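Local coordinates for urea carboxylase (Thermus thermophilus, PDB 3OPF), which is a carboxyltransferase-domain protein that probably binds ATP and acts as a hydrolase, at residues P412-R417 with G486-F491. Numbering follows the deposited sequence.
Sequences PFRVAR and GVEIHF
R414 bends sharply at chi2 (-92°), which lays one face of its guanidinium over E488 CB, 3.8 Å from CZ; E488 stretches out with CG opposite its backbone N (chi1 -178°), carrying OE2 alongside P412 CB and near R414 NH1. They sit on neighbouring antiparallel strands in a sheet of the cyclophilin-like carboxyltransferase domain, strand 413-418 being flanked by 422-426 on its other side. Arginine suits this exposed position because its flat, charged end can cover an aliphatic carbon while NH2 donates in plane to G486 O (2.7 Å). NH1 is 4.1 Å from E488 OE2, an attraction of charges without a directed bond. Were E488 shortened to an alanine, R414 would probably lose this nearby negative charge and P412 CB its flanking carboxylate. The backbones are joined by reciprocal F413–I489 bonds and by V415 N to V487 O (2.9 Å). Branched V415 and I489 and two flat rings fill the buried face: V415 CG2 meets I489 CD1 at 3.7 Å, and F491 turns its edge toward the face of F413 in an offset edge-to-face pair, planes 69° apart. L392 and L394 of strand 390-396 pack against F491. G486, whose positive phi would jam a CB against the preceding carbonyl, sends its N to a lone pair of V415 O at 2.8 Å.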
ATOM      1  N   PRO A 412     -21.374 -15.546 -10.984  1.00 38.34           N
ATOM      2  CA  PRO A 412     -19.913 -15.585 -11.068  1.00 38.43           C
ATOM      3  C   PRO A 412     -19.281 -14.307 -11.623  1.00 35.96           C
ATOM      4  O   PRO A 412     -19.842 -13.661 -12.511  1.00 35.55           O
ATOM      5  CB  PRO A 412     -19.636 -16.766 -12.013  1.00 38.19           C
ATOM      6  CG  PRO A 412     -20.891 -17.006 -12.726  1.00 40.82           C
ATOM      7  CD  PRO A 412     -21.991 -16.614 -11.785  1.00 41.69           C
ATOM      8  N   PHE A 413     -18.131 -13.952 -11.066  1.00 34.37           N
ATOM      9  CA  PHE A 413     -17.268 -12.919 -11.616  1.00 34.11           C
ATOM     10  C   PHE A 413     -16.017 -13.606 -12.144  1.00 33.78           C
ATOM     11  O   PHE A 413     -15.769 -14.773 -11.854  1.00 35.15           O
ATOM     12  CB  PHE A 413     -16.867 -11.905 -10.539  1.00 33.99           C
ATOM     13  CG  PHE A 413     -17.961 -10.950 -10.161  1.00 33.43           C
ATOM     14  CD1 PHE A 413     -19.014 -11.364  -9.356  1.00 35.28           C
ATOM     15  CD2 PHE A 413     -17.923  -9.626 -10.585  1.00 33.71           C
ATOM     16  CE1 PHE A 413     -20.029 -10.477  -8.996  1.00 40.27           C
ATOM     17  CE2 PHE A 413     -18.933  -8.734 -10.236  1.00 39.72           C
ATOM     18  CZ  PHE A 413     -19.989  -9.163  -9.436  1.00 39.80           C
ATOM     19  N   ARG A 414     -15.234 -12.872 -12.923  1.00 34.83           N
ATOM     20  CA  ARG A 414     -13.967 -13.374 -13.441  1.00 34.45           C
ATOM     21  C   ARG A 414     -12.910 -12.318 -13.197  1.00 32.01           C
ATOM     22  O   ARG A 414     -13.188 -11.119 -13.267  1.00 31.54           O
ATOM     23  CB  ARG A 414     -14.069 -13.666 -14.942  1.00 36.19           C
ATOM     24  CG  ARG A 414     -14.926 -14.856 -15.304  1.00 44.20           C
ATOM     25  CD  ARG A 414     -14.105 -16.130 -15.406  1.00 46.91           C
ATOM     26  NE  ARG A 414     -14.945 -17.298 -15.658  1.00 46.31           N
ATOM     27  CZ  ARG A 414     -14.489 -18.538 -15.825  1.00 46.39           C
ATOM     28  NH1 ARG A 414     -15.345 -19.529 -16.047  1.00 45.74           N
ATOM     29  NH2 ARG A 414     -13.184 -18.796 -15.779  1.00 43.67           N
ATOM     30  N   VAL A 415     -11.700 -12.765 -12.893  1.00 30.94           N
ATOM     31  CA  VAL A 415     -10.585 -11.853 -12.705  1.00 30.02           C
ATOM     32  C   VAL A 415     -10.164 -11.283 -14.062  1.00 27.80           C
ATOM     33  O   VAL A 415      -9.765 -12.022 -14.962  1.00 29.17           O
ATOM     34  CB  VAL A 415      -9.396 -12.552 -12.018  1.00 27.60           C
ATOM     35  CG1 VAL A 415      -8.155 -11.647 -12.009  1.00 30.12           C
ATOM     36  CG2 VAL A 415      -9.785 -12.965 -10.597  1.00 27.52           C
ATOM     37  N   ALA A 416     -10.254  -9.965 -14.188  1.00 27.45           N
ATOM     38  CA  ALA A 416      -9.783  -9.254 -15.368  1.00 28.59           C
ATOM     39  C   ALA A 416      -8.302  -8.940 -15.247  1.00 29.56           C
ATOM     40  O   ALA A 416      -7.562  -9.084 -16.211  1.00 30.69           O
ATOM     41  CB  ALA A 416     -10.560  -7.977 -15.556  1.00 29.31           C
ATOM     42  N   ARG A 417      -7.896  -8.478 -14.062  1.00 31.85           N
ATOM     43  CA  ARG A 417      -6.508  -8.112 -13.770  1.00 33.46           C
ATOM     44  C   ARG A 417      -6.205  -8.422 -12.312  1.00 31.26           C
ATOM     45  O   ARG A 417      -7.094  -8.325 -11.463  1.00 30.94           O
ATOM     46  CB  ARG A 417      -6.282  -6.617 -14.025  1.00 35.39           C
ATOM     47  CG  ARG A 417      -6.211  -6.239 -15.493  1.00 44.32           C
ATOM     48  CD  ARG A 417      -6.110  -4.733 -15.715  1.00 51.76           C
ATOM     49  NE  ARG A 417      -4.945  -4.131 -15.064  1.00 57.12           N
ATOM     50  CZ  ARG A 417      -4.426  -2.945 -15.386  1.00 61.84           C
ATOM     51  NH1 ARG A 417      -4.943  -2.217 -16.373  1.00 62.36           N
ATOM     52  NH2 ARG A 417      -3.366  -2.490 -14.724  1.00 63.10           N
ATOM     53  N   GLY A 486      -8.687 -14.591 -15.493  1.00 31.04           N
ATOM     54  CA  GLY A 486      -9.443 -15.754 -15.947  1.00 32.76           C
ATOM     55  C   GLY A 486     -10.045 -16.567 -14.816  1.00 31.71           C
ATOM     56  O   GLY A 486     -11.005 -17.301 -15.032  1.00 32.50           O
ATOM     57  N   VAL A 487      -9.486 -16.448 -13.611  1.00 30.66           N
ATOM     58  CA  VAL A 487      -9.991 -17.208 -12.471  1.00 29.62           C
ATOM     59  C   VAL A 487     -11.434 -16.806 -12.186  1.00 30.81           C
ATOM     60  O   VAL A 487     -11.764 -15.623 -12.182  1.00 30.51           O
ATOM     61  CB  VAL A 487      -9.128 -17.004 -11.201  1.00 29.97           C
ATOM     62  CG1 VAL A 487      -9.753 -17.725 -10.010  1.00 32.94           C
ATOM     63  CG2 VAL A 487      -7.704 -17.498 -11.437  1.00 28.93           C
ATOM     64  N   GLU A 488     -12.296 -17.801 -11.989  1.00 31.01           N
ATOM     65  CA  GLU A 488     -13.685 -17.563 -11.618  1.00 33.38           C
ATOM     66  C   GLU A 488     -13.795 -17.282 -10.112  1.00 33.97           C
ATOM     67  O   GLU A 488     -13.081 -17.885  -9.311  1.00 34.09           O
ATOM     68  CB  GLU A 488     -14.538 -18.770 -12.004  1.00 34.24           C
ATOM     69  CG  GLU A 488     -16.017 -18.622 -11.704  1.00 37.16           C
ATOM     70  CD  GLU A 488     -16.825 -19.757 -12.300  1.00 44.96           C
ATOM     71  OE1 GLU A 488     -16.350 -20.914 -12.265  1.00 48.85           O
ATOM     72  OE2 GLU A 488     -17.929 -19.489 -12.809  1.00 49.42           O
ATOM     73  N   ILE A 489     -14.683 -16.351  -9.750  1.00 34.61           N
ATOM     74  CA  ILE A 489     -14.933 -15.979  -8.360  1.00 33.16           C
ATOM     75  C   ILE A 489     -16.446 -15.949  -8.092  1.00 35.71           C
ATOM     76  O   ILE A 489     -17.221 -15.450  -8.912  1.00 35.18           O
ATOM     77  CB  ILE A 489     -14.301 -14.604  -8.031  1.00 34.82           C
ATOM     78  CG1 ILE A 489     -12.772 -14.690  -8.155  1.00 35.39           C
ATOM     79  CG2 ILE A 489     -14.715 -14.127  -6.641  1.00 30.99           C
ATOM     80  CD1 ILE A 489     -12.032 -13.457  -7.715  1.00 39.29           C
ATOM     81  N   HIS A 490     -16.858 -16.531  -6.965  1.00 36.20           N
ATOM     82  CA  HIS A 490     -18.222 -16.393  -6.451  1.00 37.87           C
ATOM     83  C   HIS A 490     -18.147 -15.714  -5.088  1.00 37.95           C
ATOM     84  O   HIS A 490     -17.292 -16.058  -4.267  1.00 38.78           O
ATOM     85  CB  HIS A 490     -18.882 -17.759  -6.285  1.00 39.72           C
ATOM     86  CG  HIS A 490     -19.095 -18.499  -7.568  1.00 44.53           C
ATOM     87  ND1 HIS A 490     -20.310 -18.524  -8.220  1.00 50.84           N
ATOM     88  CD2 HIS A 490     -18.255 -19.261  -8.308  1.00 46.03           C
ATOM     89  CE1 HIS A 490     -20.207 -19.263  -9.310  1.00 50.88           C
ATOM     90  NE2 HIS A 490     -18.968 -19.717  -9.390  1.00 51.16           N
ATOM     91  N   PHE A 491     -19.033 -14.753  -4.842  1.00 37.69           N
ATOM     92  CA  PHE A 491     -19.119 -14.115  -3.535  1.00 34.86           C
ATOM     93  C   PHE A 491     -20.299 -14.708  -2.777  1.00 37.22           C
ATOM     94  O   PHE A 491     -21.348 -14.950  -3.370  1.00 36.07           O
ATOM     95  CB  PHE A 491     -19.288 -12.602  -3.673  1.00 35.05           C
ATOM     96  CG  PHE A 491     -18.070 -11.902  -4.190  1.00 34.68           C
ATOM     97  CD1 PHE A 491     -16.935 -11.798  -3.405  1.00 35.19           C
ATOM     98  CD2 PHE A 491     -18.051 -11.344  -5.463  1.00 36.62           C
ATOM     99  CE1 PHE A 491     -15.804 -11.145  -3.875  1.00 34.12           C
ATOM    100  CE2 PHE A 491     -16.917 -10.698  -5.940  1.00 32.06           C
ATOM    101  CZ  PHE A 491     -15.798 -10.600  -5.143  1.00 32.92           C
TER